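Local coordinates for protein endo-beta-1,4-xylanase Xyn10C (Pseudomonas cellulosa, PDB 1GNY) that binds xylan and xylooligosaccharides through this carbohydrate-binding module of family 15, while the whole enzyme cleaves internal linkages of the xylan backbone, at residues 14-19 and 125-130; 79-84 and 89-94; 103-108 and 141-146. One frame throughout, in Å; residues are numbered along the deposited sequence.

Contact 1 of 3, residues 14-19 and 125-130; sequences RGNASG and DVQVGI. With XYP (beta-D-xylopyranose), chain B.
R14 bonds to the oxygen end of the Q127 amide while N16 lies beside its nitrogen end and shares a sugar oxygen with it, and the result is a worked example of how a sugar-binding glutamine is given its direction. The outer N-H of the arginine, at NH2, gives a hydrogen bond to Q127 OE1 over 2.9 Å. The oxygen lies in the plane of the guanidinium group, at its edge, and receives the proton on a lone pair, although the amide and guanidinium planes are turned 43° against each other. At the other end, Q127 NE2 sends an almost straight bond (171°) to O2 of the xylose of chain B, 3.0 Å away. N16 ND2 gives a second bond to the same O2 at only 2.6 Å, so two amide nitrogens, themselves 3.6 Å apart, converge on one sugar oxygen.

A water closes the arginine side: it donates to Q127 OE1 at 2.7 Å and accepts from R14 NE at 3.1 Å. With two donors on its oxygen, the amide has its oxygen and nitrogen ends told apart. These side chains rise from one antiparallel sheet of the binding module, in which strand 42-48 runs between strands 14-17 and 126-133, so neither segment pairs with the other through its backbone. N16 and Q127 both bridge the gap with CG anti to the backbone N (chi1 -178° for the glutamine), and both rest on V45 of the intervening strand.

Further out, R14 NH2 also forms a salt bridge with D47, which probably helps hold the guanidinium beside the glutamine. Q127 NE2 is hydrogen-bonded to Q81 OE1 as well as to the sugar, tying this amide to the neighbouring strand 75-82.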
loop_
_atom_site.group_PDB
_atom_site.type_symbol
_atom_site.label_atom_id
_atom_site.label_comp_id
_atom_site.label_asym_id
_atom_site.label_seq_id
_atom_site.Cartn_x
_atom_site.Cartn_y
_atom_site.Cartn_z
ATOM N N ARG A 14 10.206 -2.988 -0.185
ATOM C CA ARG A 14 10.416 -4.353 -0.712
ATOM C C ARG A 14 9.286 -4.728 -1.639
ATOM O O ARG A 14 8.177 -4.213 -1.510
ATOM C CB ARG A 14 10.354 -5.410 0.416
ATOM C CG ARG A 14 11.207 -5.202 1.629
ATOM C CD ARG A 14 10.989 -6.294 2.699
ATOM N NE ARG A 14 9.682 -6.325 3.396
ATOM C CZ ARG A 14 9.366 -5.550 4.436
ATOM N NH1 ARG A 14 10.221 -4.668 4.917
ATOM N NH2 ARG A 14 8.191 -5.672 5.038
ATOM N N GLY A 15 9.566 -5.648 -2.562
ATOM C CA GLY A 15 8.498 -6.312 -3.285
ATOM C C GLY A 15 7.766 -7.228 -2.303
ATOM O O GLY A 15 8.271 -7.590 -1.222
ATOM N N ASN A 16 6.530 -7.561 -2.685
ATOM C CA ASN A 16 5.634 -8.449 -1.883
ATOM C C ASN A 16 4.722 -9.317 -2.750
ATOM O O ASN A 16 4.282 -8.897 -3.835
ATOM C CB ASN A 16 4.740 -7.628 -0.974
ATOM C CG ASN A 16 4.195 -8.410 0.195
ATOM O OD1 ASN A 16 2.960 -8.602 0.342
ATOM N ND2 ASN A 16 5.069 -8.805 1.059
ATOM N N ALA A 17 4.498 -10.542 -2.267
ATOM C CA ALA A 17 3.535 -11.470 -2.886
ATOM C C ALA A 17 2.627 -12.017 -1.792
ATOM O O ALA A 17 3.083 -12.618 -0.845
ATOM C CB ALA A 17 4.214 -12.589 -3.587
ATOM N N SER A 18 1.333 -11.769 -1.919
ATOM C CA SER A 18 0.331 -12.307 -0.965
ATOM C C SER A 18 -0.562 -13.420 -1.547
ATOM O O SER A 18 -1.424 -13.961 -0.833
ATOM C CB SER A 18 -0.565 -11.152 -0.469
ATOM O OG SER A 18 -1.396 -10.669 -1.551
ATOM N N GLY A 19 -0.389 -13.707 -2.823
ATOM C CA GLY A 19 -1.181 -14.674 -3.589
ATOM C C GLY A 19 -0.295 -15.738 -4.232
ATOM O O GLY A 19 0.774 -16.044 -3.711
ATOM N N ASP A 125 5.902 -4.933 14.266
ATOM C CA ASP A 125 5.960 -3.919 13.225
ATOM C C ASP A 125 4.719 -4.197 12.361
ATOM O O ASP A 125 4.183 -5.313 12.354
ATOM C CB ASP A 125 7.189 -4.065 12.342
ATOM C CG ASP A 125 8.503 -3.767 13.059
ATOM O OD1 ASP A 125 8.538 -2.924 13.985
ATOM O OD2 ASP A 125 9.587 -4.316 12.685
ATOM N N VAL A 126 4.281 -3.166 11.667
ATOM C CA VAL A 126 3.117 -3.275 10.768
ATOM C C VAL A 126 3.619 -3.093 9.340
ATOM O O VAL A 126 4.237 -2.059 9.010
ATOM C CB VAL A 126 2.049 -2.263 11.129
ATOM C CG1 VAL A 126 0.913 -2.229 10.103
ATOM C CG2 VAL A 126 1.473 -2.614 12.484
ATOM N N GLN A 127 3.305 -4.084 8.506
ATOM C CA GLN A 127 3.628 -4.044 7.080
ATOM C C GLN A 127 2.508 -3.365 6.338
ATOM O O GLN A 127 1.356 -3.792 6.469
ATOM C CB GLN A 127 3.842 -5.439 6.517
ATOM C CG GLN A 127 4.224 -5.511 5.036
ATOM C CD GLN A 127 4.604 -6.924 4.636
ATOM O OE1 GLN A 127 5.792 -7.279 4.700
ATOM N NE2 GLN A 127 3.622 -7.705 4.181
ATOM N N VAL A 128 2.842 -2.328 5.582
ATOM C CA VAL A 128 1.869 -1.525 4.832
ATOM C C VAL A 128 2.259 -1.512 3.363
ATOM O O VAL A 128 3.450 -1.451 3.034
ATOM C CB VAL A 128 1.810 -0.048 5.365
ATOM C CG1 VAL A 128 0.771 0.786 4.582
ATOM C CG2 VAL A 128 1.527 -0.017 6.853
ATOM N N GLY A 129 1.298 -1.577 2.459
ATOM C CA GLY A 129 1.639 -1.475 1.052
ATOM C C GLY A 129 0.467 -1.368 0.116
ATOM O O GLY A 129 -0.635 -1.025 0.582
ATOM N N ILE A 130 0.745 -1.591 -1.159
ATOM C CA ILE A 130 -0.275 -1.580 -2.231
ATOM C C ILE A 130 -0.008 -2.753 -3.153
ATOM O O ILE A 130 1.147 -3.058 -3.457
ATOM C CB ILE A 130 -0.311 -0.202 -2.976
ATOM C CG1 ILE A 130 -1.568 -0.090 -3.857
ATOM C CG2 ILE A 130 0.991 0.075 -3.696
ATOM C CD1 ILE A 130 -1.757 1.330 -4.466
HETATM C C1 XYP B . 4.160 -12.792 3.207
HETATM C C2 XYP B . 3.611 -11.479 2.670
HETATM C C3 XYP B . 2.221 -11.199 3.236
HETATM C C4 XYP B . 1.329 -12.439 3.117
HETATM C C5 XYP B . 2.075 -13.633 3.678
HETATM O O2 XYP B . 4.465 -10.402 3.043
HETATM O O3 XYP B . 1.623 -10.106 2.557
HETATM O O4 XYP B . 0.165 -12.206 3.876
HETATM O O5 XYP B . 3.307 -13.835 3.020
HETATM O O HOH W 1 7.649 -8.685 3.260
#

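Contact 2 of 3, residues 79-84 and 89-94; sequences FAQLKE and GEWDCL. With XYP (beta-D-xylopyranose), chain B; XYP (beta-D-xylopyranose), chain C; XYP (beta-D-xylopyranose), chain D.
F79 and Q81 both carry CG between their backbone N and carbonyl carbon (chi1 65° and 58°), whereas W91 holds CG beside its backbone N, and these torsions bring the three groups together beneath the sugar chain. The phenyl ring and the six-membered ring of the indole are within 9° of parallel but slid well apart, their centroids 5.9 Å from each other; they meet chiefly where F79 CD2 lies 4.0 Å from W91 CZ3. Q81 NE2 lies at the edge of the indole, in its plane, 3.6 Å from W91 CH2.

From there Q81 NE2 gives a hydrogen bond of 3.0 Å to O4 of the xylose of chain B, and a weak one to O5 of the xylose of chain C; W86 O takes a further bond from the same nitrogen. One face of W91 receives the xylose of chain D, whose C5 stands 3.6 Å from W91 CG, a CH-pi type of packing. The indole is steadied by the bond from its NE1 to S87 O.

Between the backbones, E90 N is hydrogen-bonded to A80 O at 2.8 Å, and Q81 CA approaches G89 CA to 4.0 Å in a non-hydrogen-bonded antiparallel pair. Here the chain turns a corner at the end of a beta hairpin, presenting the aromatic platform beside a polar amide characteristic of glycan-binding modules.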
loop_
_atom_site.group_PDB
_atom_site.type_symbol
_atom_site.label_atom_id
_atom_site.label_comp_id
_atom_site.label_asym_id
_atom_site.label_seq_id
_atom_site.Cartn_x
_atom_site.Cartn_y
_atom_site.Cartn_z
ATOM N N PHE A 79 -3.258 -1.952 1.702
ATOM C CA PHE A 79 -3.511 -2.855 2.830
ATOM C C PHE A 79 -2.489 -2.651 3.940
ATOM O O PHE A 79 -1.464 -2.036 3.725
ATOM C CB PHE A 79 -3.510 -4.323 2.360
ATOM C CG PHE A 79 -2.178 -4.804 1.834
ATOM C CD1 PHE A 79 -1.728 -4.464 0.561
ATOM C CD2 PHE A 79 -1.347 -5.576 2.640
ATOM C CE1 PHE A 79 -0.495 -4.901 0.079
ATOM C CE2 PHE A 79 -0.111 -5.977 2.191
ATOM C CZ PHE A 79 0.322 -5.661 0.893
ATOM N N ALA A 80 -2.766 -3.206 5.116
ATOM C CA ALA A 80 -1.850 -3.191 6.239
ATOM C C ALA A 80 -2.056 -4.501 7.011
ATOM O O ALA A 80 -3.149 -5.045 7.027
ATOM C CB ALA A 80 -2.102 -1.979 7.124
ATOM N N GLN A 81 -1.007 -5.031 7.613
ATOM C CA GLN A 81 -1.122 -6.301 8.379
ATOM C C GLN A 81 0.014 -6.381 9.410
ATOM O O GLN A 81 1.078 -5.762 9.271
ATOM C CB GLN A 81 -1.072 -7.546 7.435
ATOM C CG GLN A 81 0.209 -7.607 6.598
ATOM C CD GLN A 81 0.224 -8.604 5.418
ATOM O OE1 GLN A 81 0.914 -8.342 4.424
ATOM N NE2 GLN A 81 -0.432 -9.781 5.568
ATOM N N LEU A 82 -0.220 -7.175 10.426
ATOM C CA LEU A 82 0.769 -7.409 11.478
ATOM C C LEU A 82 1.898 -8.300 10.967
ATOM O O LEU A 82 1.636 -9.361 10.449
ATOM C CB LEU A 82 0.072 -8.060 12.674
ATOM C CG LEU A 82 -1.037 -7.230 13.318
ATOM C CD1 LEU A 82 -1.645 -8.014 14.509
ATOM C CD2 LEU A 82 -0.540 -5.874 13.798
ATOM N N LYS A 83 3.130 -7.832 11.061
ATOM C CA LYS A 83 4.286 -8.577 10.545
ATOM C C LYS A 83 4.483 -9.813 11.355
ATOM O O LYS A 83 4.515 -9.775 12.581
ATOM C CB LYS A 83 5.572 -7.788 10.589
ATOM C CG LYS A 83 5.826 -6.956 9.441
ATOM C CD LYS A 83 7.325 -6.610 9.333
ATOM C CE LYS A 83 8.079 -7.397 8.299
ATOM N NZ LYS A 83 9.474 -6.927 8.214
ATOM N N GLU A 84 4.568 -10.924 10.651
ATOM C CA GLU A 84 4.674 -12.249 11.251
ATOM C C GLU A 84 3.364 -12.797 11.864
ATOM O O GLU A 84 3.391 -13.853 12.480
ATOM C CB GLU A 84 5.814 -12.288 12.268
ATOM C CG GLU A 84 6.813 -13.368 11.991
ATOM C CD GLU A 84 7.556 -13.110 10.696
ATOM O OE1 GLU A 84 8.337 -12.135 10.636
ATOM O OE2 GLU A 84 7.310 -13.862 9.729
ATOM N N GLY A 89 -5.225 -8.121 9.618
ATOM C CA GLY A 89 -5.006 -6.897 8.847
ATOM C C GLY A 89 -6.208 -6.086 8.463
ATOM O O GLY A 89 -7.317 -6.311 8.941
ATOM N N GLU A 90 -5.931 -5.098 7.619
ATOM C CA GLU A 90 -6.944 -4.200 7.057
ATOM C C GLU A 90 -7.053 -4.588 5.582
ATOM O O GLU A 90 -6.179 -4.280 4.780
ATOM C CB GLU A 90 -6.563 -2.710 7.166
ATOM C CG GLU A 90 -7.599 -1.762 6.532
ATOM C CD GLU A 90 -9.024 -1.988 7.045
ATOM O OE1 GLU A 90 -9.299 -1.670 8.218
ATOM O OE2 GLU A 90 -9.867 -2.516 6.276
ATOM N N TRP A 91 -8.162 -5.237 5.248
ATOM C CA TRP A 91 -8.406 -5.805 3.920
ATOM C C TRP A 91 -9.608 -5.181 3.174
ATOM O O TRP A 91 -9.989 -5.657 2.114
ATOM C CB TRP A 91 -8.684 -7.315 4.128
ATOM C CG TRP A 91 -7.567 -7.992 4.889
ATOM C CD1 TRP A 91 -7.602 -8.526 6.153
ATOM C CD2 TRP A 91 -6.241 -8.184 4.415
ATOM N NE1 TRP A 91 -6.368 -9.037 6.480
ATOM C CE2 TRP A 91 -5.517 -8.848 5.430
ATOM C CE3 TRP A 91 -5.597 -7.899 3.199
ATOM C CZ2 TRP A 91 -4.171 -9.206 5.279
ATOM C CZ3 TRP A 91 -4.262 -8.260 3.051
ATOM C CH2 TRP A 91 -3.567 -8.891 4.089
ATOM N N ASP A 92 -10.172 -4.112 3.702
ATOM C CA ASP A 92 -11.426 -3.545 3.127
ATOM C C ASP A 92 -11.271 -2.331 2.177
ATOM O O ASP A 92 -12.287 -1.747 1.731
ATOM C CB ASP A 92 -12.425 -3.208 4.255
ATOM C CG ASP A 92 -12.850 -4.439 5.074
ATOM O OD1 ASP A 92 -12.908 -5.577 4.540
ATOM O OD2 ASP A 92 -13.129 -4.344 6.292
ATOM N N CYS A 93 -10.036 -1.979 1.836
ATOM C CA CYS A 93 -9.775 -0.861 0.934
ATOM C C CYS A 93 -9.602 -1.390 -0.478
ATOM O O CYS A 93 -8.991 -2.433 -0.674
ATOM C CB CYS A 93 -8.530 -0.101 1.368
ATOM S SG CYS A 93 -8.693 0.652 3.007
ATOM N N LEU A 94 -10.180 -0.692 -1.446
ATOM C CA LEU A 94 -10.026 -1.068 -2.855
ATOM C C LEU A 94 -10.307 0.099 -3.765
ATOM O O LEU A 94 -11.221 0.889 -3.506
ATOM C CB LEU A 94 -10.961 -2.218 -3.231
ATOM C CG LEU A 94 -10.702 -2.845 -4.602
ATOM C CD1 LEU A 94 -9.387 -3.602 -4.584
ATOM C CD2 LEU A 94 -11.847 -3.750 -4.960
HETATM C C1 XYP B . 4.160 -12.792 3.207
HETATM C C2 XYP B . 3.611 -11.479 2.670
HETATM C C3 XYP B . 2.221 -11.199 3.236
HETATM C C4 XYP B . 1.329 -12.439 3.117
HETATM C C5 XYP B . 2.075 -13.633 3.678
HETATM O O2 XYP B . 4.465 -10.402 3.043
HETATM O O3 XYP B . 1.623 -10.106 2.557
HETATM O O4 XYP B . 0.165 -12.206 3.876
HETATM O O5 XYP B . 3.307 -13.835 3.020
HETATM C C1 XYP C . -1.089 -12.663 3.355
HETATM C C2 XYP C . -1.840 -13.332 4.491
HETATM C C3 XYP C . -3.190 -13.776 3.960
HETATM C C4 XYP C . -3.935 -12.601 3.364
HETATM C C5 XYP C . -3.039 -11.943 2.340
HETATM O O2 XYP C . -1.121 -14.472 4.953
HETATM O O3 XYP C . -4.013 -14.247 5.013
HETATM O O4 XYP C . -5.118 -13.082 2.730
HETATM O O5 XYP C . -1.766 -11.590 2.900
HETATM C C1 XYP D . -6.185 -12.171 2.780
HETATM C C2 XYP D . -7.067 -12.442 1.578
HETATM C C3 XYP D . -8.336 -11.625 1.639
HETATM C C4 XYP D . -8.971 -11.765 3.005
HETATM C C5 XYP D . -7.917 -11.456 4.055
HETATM O O2 XYP D . -6.376 -12.155 0.371
HETATM O O3 XYP D . -9.255 -12.012 0.634
HETATM O O4 XYP D . -10.001 -10.810 3.033
HETATM O O5 XYP D . -6.825 -12.354 3.938
#

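Contact 3 of 3, residues 103-108 and 141-146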
loop_
_atom_site.group_PDB
_atom_site.type_symbol
_atom_site.label_atom_id
_atom_site.label_comp_id
_atom_site.label_asym_id
_atom_site.label_seq_id
_atom_site.Cartn_x
_atom_site.Cartn_y
_atom_site.Cartn_z
ATOM N N ASP A 103 -3.550 8.397 -17.373
ATOM C CA ASP A 103 -3.304 9.734 -17.949
ATOM C C ASP A 103 -2.726 10.789 -16.998
ATOM O O ASP A 103 -2.138 11.785 -17.447
ATOM C CB ASP A 103 -4.606 10.307 -18.505
ATOM C CG ASP A 103 -5.187 9.487 -19.601
ATOM O OD1 ASP A 103 -4.413 8.907 -20.390
ATOM O OD2 ASP A 103 -6.414 9.381 -19.783
ATOM N N THR A 104 -2.998 10.633 -15.697
ATOM C CA THR A 104 -2.523 11.548 -14.660
ATOM C C THR A 104 -2.190 10.763 -13.404
ATOM O O THR A 104 -2.582 9.608 -13.226
ATOM C CB THR A 104 -3.593 12.622 -14.290
ATOM O OG1 THR A 104 -4.645 12.033 -13.514
ATOM C CG2 THR A 104 -4.299 13.234 -15.497
ATOM N N ASP A 105 -1.444 11.415 -12.529
ATOM C CA ASP A 105 -1.247 10.897 -11.170
ATOM C C ASP A 105 -2.598 10.892 -10.432
ATOM O O ASP A 105 -3.513 11.683 -10.744
ATOM C CB ASP A 105 -0.309 11.768 -10.324
ATOM C CG ASP A 105 1.123 11.753 -10.800
ATOM O OD1 ASP A 105 1.479 10.899 -11.642
ATOM O OD2 ASP A 105 1.968 12.584 -10.391
ATOM N N LEU A 106 -2.704 10.021 -9.437
ATOM C CA LEU A 106 -3.907 9.875 -8.599
ATOM C C LEU A 106 -3.548 9.751 -7.132
ATOM O O LEU A 106 -2.466 9.264 -6.787
ATOM C CB LEU A 106 -4.649 8.587 -8.943
ATOM C CG LEU A 106 -5.129 8.422 -10.366
ATOM C CD1 LEU A 106 -5.368 6.940 -10.657
ATOM C CD2 LEU A 106 -6.370 9.299 -10.593
ATOM N N THR A 107 -4.486 10.147 -6.279
ATOM C CA THR A 107 -4.353 9.969 -4.833
ATOM C C THR A 107 -5.369 8.923 -4.399
ATOM O O THR A 107 -6.606 9.093 -4.578
ATOM C CB THR A 107 -4.585 11.265 -4.049
ATOM O OG1 THR A 107 -3.572 12.223 -4.393
ATOM C CG2 THR A 107 -4.403 11.052 -2.560
ATOM N N LEU A 108 -4.858 7.842 -3.826
ATOM C CA LEU A 108 -5.678 6.765 -3.285
ATOM C C LEU A 108 -5.574 6.761 -1.767
ATOM O O LEU A 108 -4.508 6.973 -1.214
ATOM C CB LEU A 108 -5.214 5.418 -3.821
ATOM C CG LEU A 108 -5.222 5.286 -5.345
ATOM C CD1 LEU A 108 -4.737 3.923 -5.755
ATOM C CD2 LEU A 108 -6.600 5.543 -5.939
ATOM N N THR A 141 3.748 2.963 -10.064
ATOM C CA THR A 141 4.706 3.837 -9.378
ATOM C C THR A 141 4.048 4.504 -8.174
ATOM O O THR A 141 2.978 5.104 -8.300
ATOM C CB THR A 141 5.323 4.904 -10.309
ATOM O OG1 THR A 141 6.054 4.242 -11.367
ATOM C CG2 THR A 141 6.307 5.798 -9.553
ATOM N N ILE A 142 4.678 4.357 -7.004
ATOM C CA ILE A 142 4.277 5.105 -5.782
ATOM C C ILE A 142 5.212 6.317 -5.617
ATOM O O ILE A 142 6.423 6.161 -5.473
ATOM C CB ILE A 142 4.291 4.241 -4.481
ATOM C CG1 ILE A 142 3.504 2.957 -4.675
ATOM C CG2 ILE A 142 3.720 5.045 -3.304
ATOM C CD1 ILE A 142 4.353 1.766 -4.975
ATOM N N LYS A 143 4.645 7.517 -5.638
ATOM C CA LYS A 143 5.426 8.778 -5.478
ATOM C C LYS A 143 5.584 9.184 -4.003
ATOM O O LYS A 143 6.630 9.729 -3.610
ATOM C CB LYS A 143 4.776 9.929 -6.284
ATOM C CG LYS A 143 4.797 9.703 -7.762
ATOM C CD LYS A 143 4.459 10.950 -8.545
ATOM C CE LYS A 143 5.017 10.912 -9.949
ATOM N NZ LYS A 143 4.642 12.163 -10.677
ATOM N N SER A 144 4.541 8.952 -3.215
ATOM C CA SER A 144 4.529 9.327 -1.786
ATOM C C SER A 144 3.468 8.555 -1.015
ATOM O O SER A 144 2.439 8.137 -1.586
ATOM C CB SER A 144 4.259 10.835 -1.619
ATOM O OG SER A 144 2.917 11.195 -2.010
ATOM N N VAL A 145 3.727 8.399 0.284
ATOM C CA VAL A 145 2.752 7.787 1.198
ATOM C C VAL A 145 2.717 8.633 2.466
ATOM O O VAL A 145 3.754 8.877 3.070
ATOM C CB VAL A 145 3.089 6.333 1.571
ATOM C CG1 VAL A 145 2.062 5.755 2.523
ATOM C CG2 VAL A 145 3.213 5.461 0.311
ATOM N N THR A 146 1.540 9.121 2.831
ATOM C CA THR A 146 1.429 9.888 4.066
ATOM C C THR A 146 0.348 9.280 4.949
ATOM O O THR A 146 -0.757 8.951 4.471
ATOM C CB THR A 146 1.352 11.429 3.878
ATOM O OG1 THR A 146 0.083 11.954 4.208
ATOM C CG2 THR A 146 1.672 11.890 2.540
HETATM O O HOH W 2 3.354 11.535 -13.462
#
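A classic beta bulge in strand 139-149, where K143 and S144 both face V62, supplies the lysine that meets D105 at the surface. K143 has the helix-like backbone angles expected at the first position of such a bulge (phi -88°, psi -37°). Its side chain runs out extended beyond CG and delivers the ammonium group to the aspartate in a salt bridge, K143 NZ to D105 OD2, 2.7 Å long. The nitrogen comes from the syn side of OD2, 16° out of the carboxylate plane. The two side chains cross at about a right angle. The lysine methylenes also pass close to the acid: K143 CD and CE each lie 3.5 Å from D105 OD2.

The other carboxylate oxygen, OD1, is bridged to the lysine through a water, which donates to D105 OD1 at 2.7 Å and accepts from K143 NZ at 3.1 Å, closing a small ring in which the ion pair is linked a second time.

In the fold, strand 58-65 stands between the two segments in an antiparallel sheet, pairing with 106-111 on one flank and 139-149 on the other. L106 is bonded through its backbone to V63, and K143 to V62, so the salt bridge spans the middle strand from one neighbour to the next.

D105 OD1 is also hydrogen-bonded to the side-chain amide of N64 on that middle strand. N64, with V65 and A102, forms the sodium site, and the D105 side chain lies about 6 Å from the ion.

Contacts 1 and 2 are neighbours, with centres about 9 Å apart, on the same five-stranded antiparallel sheet; strands 126-133 and 75-82 pair there, and both contacts touch the xylose of chain B. Along the chain, contact 2 is nested within the loop closed by contact 1, so residues distant in sequence build one binding surface. Contact 3 belongs to the other large antiparallel sheet, its centre about 17 Å from that of contact 1 and 19 Å from that of contact 2. Its segments alternate with those of contact 1, and I130 packs on I142 and L108 between the sheets. Sugar recognition and the outlying salt bridge thus sit on different sheets of one module.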